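Local coordinates for cell shape-determining protein MreC (Listeria monocytogenes, PDB 2J5U) that is probably involved in forming and maintaining bacterial cell shape, at residues L71-I76 against V87-K91; S93-P99 against V113-K119. All coordinates share one frame; numbering follows the deposited sequence.

Contact 1 (L71-I76 against V87-K91)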
loop_
_atom_site.group_PDB
_atom_site.type_symbol
_atom_site.label_atom_id
_atom_site.label_comp_id
_atom_site.label_asym_id
_atom_site.label_seq_id
_atom_site.Cartn_x
_atom_site.Cartn_y
_atom_site.Cartn_z
ATOM N N LEU A 71 73.572 -3.073 -9.062
ATOM C CA LEU A 71 74.882 -3.146 -8.417
ATOM C C LEU A 71 75.865 -2.475 -9.362
ATOM O O LEU A 71 75.925 -2.810 -10.547
ATOM C CB LEU A 71 75.322 -4.586 -8.179
ATOM C CG LEU A 71 76.313 -4.762 -7.021
ATOM C CD1 LEU A 71 76.898 -6.161 -7.065
ATOM C CD2 LEU A 71 77.428 -3.741 -7.107
ATOM N N ASN A 72 76.630 -1.522 -8.844
ATOM C CA ASN A 72 77.593 -0.821 -9.671
ATOM C C ASN A 72 78.876 -1.600 -9.808
ATOM O O ASN A 72 79.283 -2.298 -8.881
ATOM C CB ASN A 72 77.871 0.550 -9.082
ATOM C CG ASN A 72 76.743 1.515 -9.341
ATOM O OD1 ASN A 72 76.691 2.598 -8.767
ATOM N ND2 ASN A 72 75.833 1.129 -10.226
ATOM N N ALA A 73 79.507 -1.495 -10.973
ATOM C CA ALA A 73 80.760 -2.196 -11.205
ATOM C C ALA A 73 81.609 -1.547 -12.290
ATOM O O ALA A 73 81.135 -0.725 -13.072
ATOM C CB ALA A 73 80.488 -3.653 -11.555
ATOM N N SER A 74 82.877 -1.927 -12.336
ATOM C CA SER A 74 83.768 -1.369 -13.333
ATOM C C SER A 74 84.399 -2.464 -14.171
ATOM O O SER A 74 84.651 -3.569 -13.697
ATOM C CB SER A 74 84.874 -0.553 -12.657
ATOM O OG SER A 74 84.328 0.480 -11.858
ATOM N N VAL A 75 84.643 -2.147 -15.429
ATOM C CA VAL A 75 85.293 -3.078 -16.320
ATOM C C VAL A 75 86.742 -3.117 -15.848
ATOM O O VAL A 75 87.372 -2.069 -15.750
ATOM C CB VAL A 75 85.281 -2.552 -17.754
ATOM C CG1 VAL A 75 86.002 -3.511 -18.650
ATOM C CG2 VAL A 75 83.872 -2.369 -18.226
ATOM N N ILE A 76 87.271 -4.295 -15.531
ATOM C CA ILE A 76 88.668 -4.373 -15.112
ATOM C C ILE A 76 89.588 -5.026 -16.149
ATOM O O ILE A 76 90.791 -5.094 -15.943
ATOM C CB ILE A 76 88.833 -5.124 -13.786
ATOM C CG1 ILE A 76 88.398 -6.574 -13.944
ATOM C CG2 ILE A 76 88.013 -4.454 -12.722
ATOM C CD1 ILE A 76 88.561 -7.378 -12.687
ATOM N N VAL A 87 83.807 -8.672 -21.737
ATOM C CA VAL A 87 84.394 -7.719 -20.828
ATOM C C VAL A 87 84.382 -8.354 -19.434
ATOM O O VAL A 87 83.589 -9.257 -19.157
ATOM C CB VAL A 87 83.558 -6.411 -20.882
ATOM C CG1 VAL A 87 83.477 -5.761 -19.537
ATOM C CG2 VAL A 87 84.162 -5.466 -21.901
ATOM N N GLU A 88 85.274 -7.908 -18.560
ATOM C CA GLU A 88 85.321 -8.449 -17.209
ATOM C C GLU A 88 85.061 -7.360 -16.162
ATOM O O GLU A 88 85.616 -6.266 -16.251
ATOM C CB GLU A 88 86.672 -9.077 -16.971
ATOM C CG GLU A 88 86.652 -10.112 -15.908
ATOM C CD GLU A 88 87.310 -11.401 -16.369
ATOM O OE1 GLU A 88 87.653 -12.246 -15.496
ATOM O OE2 GLU A 88 87.476 -11.563 -17.606
ATOM N N ILE A 89 84.213 -7.647 -15.178
ATOM C CA ILE A 89 83.910 -6.648 -14.164
ATOM C C ILE A 89 84.426 -7.029 -12.786
ATOM O O ILE A 89 84.660 -8.206 -12.507
ATOM C CB ILE A 89 82.393 -6.355 -14.097
ATOM C CG1 ILE A 89 81.617 -7.640 -13.793
ATOM C CG2 ILE A 89 81.938 -5.721 -15.409
ATOM C CD1 ILE A 89 80.130 -7.431 -13.688
ATOM N N ASP A 90 84.593 -6.022 -11.930
ATOM C CA ASP A 90 85.124 -6.209 -10.582
ATOM C C ASP A 90 84.138 -6.665 -9.508
ATOM O O ASP A 90 84.403 -6.527 -8.307
ATOM C CB ASP A 90 85.834 -4.927 -10.117
ATOM C CG ASP A 90 84.893 -3.731 -10.003
ATOM O OD1 ASP A 90 85.382 -2.628 -9.679
ATOM O OD2 ASP A 90 83.673 -3.884 -10.230
ATOM N N LYS A 91 83.000 -7.202 -9.923
ATOM C CA LYS A 91 82.037 -7.702 -8.956
ATOM C C LYS A 91 81.730 -9.138 -9.331
ATOM O O LYS A 91 81.728 -9.487 -10.510
ATOM C CB LYS A 91 80.764 -6.853 -8.955
ATOM C CG LYS A 91 80.957 -5.457 -8.367
ATOM C CD LYS A 91 81.101 -5.495 -6.851
ATOM C CE LYS A 91 82.273 -4.638 -6.374
ATOM N NZ LYS A 91 82.336 -3.328 -7.068
#
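Asp90 OD2 receives the backbone N-H of Ser74 across the contact, with Ser74 N 3.0 Å from Asp90 OD2 and the bond nearly straight at 172°. The donor comes from above the carboxylate plane, 51° out of it. From its own segment the same oxygen has a weak, long salt bridge to Lys91 NZ at 3.5 Å, which would favour the charged form of the carboxylate, if weakly. The aspartate backbone answers in kind, Asp90 N donating to Ser74 O at 3.0 Å, so Ser74 is held through both its N-H and its C=O. With CG between the backbone N and the carbonyl carbon (chi1 63°), the carboxylate of Asp90 turns back to strand 68-77, within reach of Ser74 N. Lys91, bent along its chain, lays CG against Ala73 CB at 3.7 Å, and its CD meets Leu71 CD2 with the two side chains at about a right angle. Farther along, Ile76 N donates to Glu88 O at 2.7 Å, while Ile76 CG2 rests on Asp90 CB. At the far end Val75 CG1 touches Val87 CG1 at 3.5 Å. Backbone bonds of Ala73 to Val222 and of Val87 to Val123 pair the hairpin with strands 221-227 and 121-125, its neighbours in the barrel. Val75 and Ile89 form an antiparallel non-hydrogen-bonded pair, as expected of a beta hairpin, here strands 68-77 and 86-89 of a closed antiparallel barrel.

Contact 2 (S93-P99 against V113-K119)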
loop_
_atom_site.group_PDB
_atom_site.type_symbol
_atom_site.label_atom_id
_atom_site.label_comp_id
_atom_site.label_asym_id
_atom_site.label_seq_id
_atom_site.Cartn_x
_atom_site.Cartn_y
_atom_site.Cartn_z
ATOM N N SER A 93 80.352 -13.348 -7.569
ATOM C CA SER A 93 79.514 -14.187 -6.739
ATOM C C SER A 93 79.284 -13.649 -5.341
ATOM O O SER A 93 78.152 -13.535 -4.896
ATOM C CB SER A 93 80.134 -15.576 -6.643
ATOM O OG SER A 93 79.417 -16.387 -5.737
ATOM N N SER A 94 80.356 -13.318 -4.639
ATOM C CA SER A 94 80.216 -12.826 -3.278
ATOM C C SER A 94 79.570 -11.448 -3.194
ATOM O O SER A 94 79.265 -10.972 -2.108
ATOM C CB SER A 94 81.576 -12.822 -2.578
ATOM O OG SER A 94 82.508 -12.034 -3.290
ATOM N N ASP A 95 79.363 -10.809 -4.339
ATOM C CA ASP A 95 78.730 -9.501 -4.373
ATOM C C ASP A 95 77.288 -9.676 -4.833
ATOM O O ASP A 95 76.550 -8.713 -4.973
ATOM C CB ASP A 95 79.467 -8.564 -5.332
ATOM C CG ASP A 95 80.919 -8.328 -4.928
ATOM O OD1 ASP A 95 81.831 -8.710 -5.703
ATOM O OD2 ASP A 95 81.149 -7.760 -3.834
ATOM N N GLY A 96 76.895 -10.921 -5.080
ATOM C CA GLY A 96 75.539 -11.196 -5.507
ATOM C C GLY A 96 75.358 -11.385 -6.999
ATOM O O GLY A 96 74.263 -11.710 -7.461
ATOM N N VAL A 97 76.424 -11.185 -7.763
ATOM C CA VAL A 97 76.343 -11.336 -9.202
ATOM C C VAL A 97 76.112 -12.792 -9.582
ATOM O O VAL A 97 76.725 -13.693 -9.021
ATOM C CB VAL A 97 77.620 -10.845 -9.875
ATOM C CG1 VAL A 97 77.495 -10.988 -11.373
ATOM C CG2 VAL A 97 77.888 -9.400 -9.487
ATOM N N LYS A 98 75.208 -13.008 -10.529
ATOM C CA LYS A 98 74.884 -14.346 -11.005
ATOM C C LYS A 98 74.758 -14.382 -12.514
ATOM O O LYS A 98 74.373 -13.399 -13.150
ATOM C CB LYS A 98 73.550 -14.832 -10.428
ATOM C CG LYS A 98 73.508 -14.975 -8.937
ATOM C CD LYS A 98 72.238 -15.678 -8.498
ATOM C CE LYS A 98 72.290 -15.945 -6.996
ATOM N NZ LYS A 98 71.082 -16.638 -6.472
ATOM N N PRO A 99 75.081 -15.530 -13.113
ATOM C CA PRO A 99 74.988 -15.702 -14.568
ATOM C C PRO A 99 73.575 -15.337 -15.047
ATOM O O PRO A 99 72.595 -15.649 -14.385
ATOM C CB PRO A 99 75.273 -17.192 -14.760
ATOM C CG PRO A 99 76.216 -17.497 -13.651
ATOM C CD PRO A 99 75.700 -16.700 -12.468
ATOM N N VAL A 113 75.587 -11.244 -17.755
ATOM C CA VAL A 113 76.633 -11.970 -17.071
ATOM C C VAL A 113 76.681 -13.410 -17.573
ATOM O O VAL A 113 75.655 -14.067 -17.703
ATOM C CB VAL A 113 76.386 -11.965 -15.564
ATOM C CG1 VAL A 113 77.519 -12.660 -14.848
ATOM C CG2 VAL A 113 76.257 -10.542 -15.084
ATOM N N THR A 114 77.869 -13.902 -17.876
ATOM C CA THR A 114 77.973 -15.273 -18.345
ATOM C C THR A 114 78.608 -16.198 -17.318
ATOM O O THR A 114 77.988 -17.176 -16.914
ATOM C CB THR A 114 78.738 -15.367 -19.681
ATOM O OG1 THR A 114 79.937 -14.590 -19.617
ATOM C CG2 THR A 114 77.876 -14.860 -20.807
ATOM N N THR A 115 79.831 -15.910 -16.890
ATOM C CA THR A 115 80.463 -16.760 -15.888
ATOM C C THR A 115 80.898 -15.907 -14.719
ATOM O O THR A 115 81.370 -14.784 -14.890
ATOM C CB THR A 115 81.674 -17.493 -16.447
ATOM O OG1 THR A 115 82.690 -16.544 -16.766
ATOM C CG2 THR A 115 81.294 -18.247 -17.701
ATOM N N THR A 116 80.743 -16.448 -13.523
ATOM C CA THR A 116 81.097 -15.703 -12.339
ATOM C C THR A 116 82.099 -16.399 -11.457
ATOM O O THR A 116 82.090 -17.615 -11.313
ATOM C CB THR A 116 79.857 -15.413 -11.486
ATOM O OG1 THR A 116 78.827 -14.868 -12.311
ATOM C CG2 THR A 116 80.177 -14.391 -10.429
ATOM N N GLY A 117 82.969 -15.596 -10.868
ATOM C CA GLY A 117 83.963 -16.100 -9.945
ATOM C C GLY A 117 83.586 -15.490 -8.608
ATOM O O GLY A 117 82.508 -14.908 -8.483
ATOM N N ALA A 118 84.448 -15.586 -7.609
ATOM C CA ALA A 118 84.106 -15.033 -6.307
ATOM C C ALA A 118 84.025 -13.520 -6.308
ATOM O O ALA A 118 83.065 -12.945 -5.802
ATOM C CB ALA A 118 85.108 -15.494 -5.262
ATOM N N LYS A 119 85.023 -12.871 -6.897
ATOM C CA LYS A 119 85.045 -11.420 -6.902
ATOM C C LYS A 119 85.079 -10.734 -8.257
ATOM O O LYS A 119 85.378 -9.545 -8.348
ATOM C CB LYS A 119 86.210 -10.931 -6.046
ATOM C CG LYS A 119 86.004 -11.156 -4.556
ATOM C CD LYS A 119 86.932 -10.272 -3.739
ATOM C CE LYS A 119 86.444 -10.107 -2.301
ATOM N NZ LYS A 119 86.339 -11.404 -1.559
#
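Ser93 and Ser94 supply the polar part of the contact, gripping the turn that follows strand 108-116. Ser93 N donates to Gly117 O at 2.8 Å. Ala118 O accepts twice from one residue: Ser94 N, 3.0 Å from Ala118 O, arrives in the carbonyl plane on a lone pair, whereas Ser94 OG, 2.7 Å from Ala118 O, sits above that plane, 46° out of it. Ser94 can use both donors because its OG stands between the backbone N and the carbonyl carbon (chi1 58°), turned to the same acceptor as its N-H. Asp95 takes its polar partner outside the contact, OD1 accepting from Gly92 N. Within 93-99 a backbone bond from Gly96 N to Ser93 O closes the short 3-10 turn.

Van der Waals packing, partly against oxygens, makes up the other end. Val97 CG1 lies 3.9 Å from Val113 CG1 and equally near Val113 CG2, one methyl set against both branches, the two side chains crossing obliquely. Val113 CB also packs against Lys98 O. The side chains of Pro99 and Thr116 cross at about a right angle, with Pro99 CD 3.6 Å from Thr116 OG1, and Pro99 CB approaches Thr114 O at 3.5 Å.

All three hydrogen bonds across the contact end on main-chain carbonyls, and the serine-rich 3-10 turn does the donating, at an exposed end; the buried valines lie at the other. The chemistry thus implies a loop tied to residues 117-118 by three hydrogen bonds and seated on strand 108-116 by van der Waals contact.

Overall arrangement
Contact 1 closes along the chain before contact 2 opens, and both belong to the same six-stranded antiparallel barrel, their centres about 10 Å apart on one side of the chain's centre. Gly92 alone separates the end of 87-91 from the start of 93-99, so the chain runs from the hairpin directly into the loop. The two also meet through space: Leu71 CD1 packs 3.3 Å from Asp95 O and 4.2 Å from Val97 CG2, and Lys91 C lies 3.9 Å from Val97 CG2. Val97 therefore faces both the hairpin and Val113. Strand 121-125 runs between strands 86-89 and 108-116, joining the two contacts within the sheet.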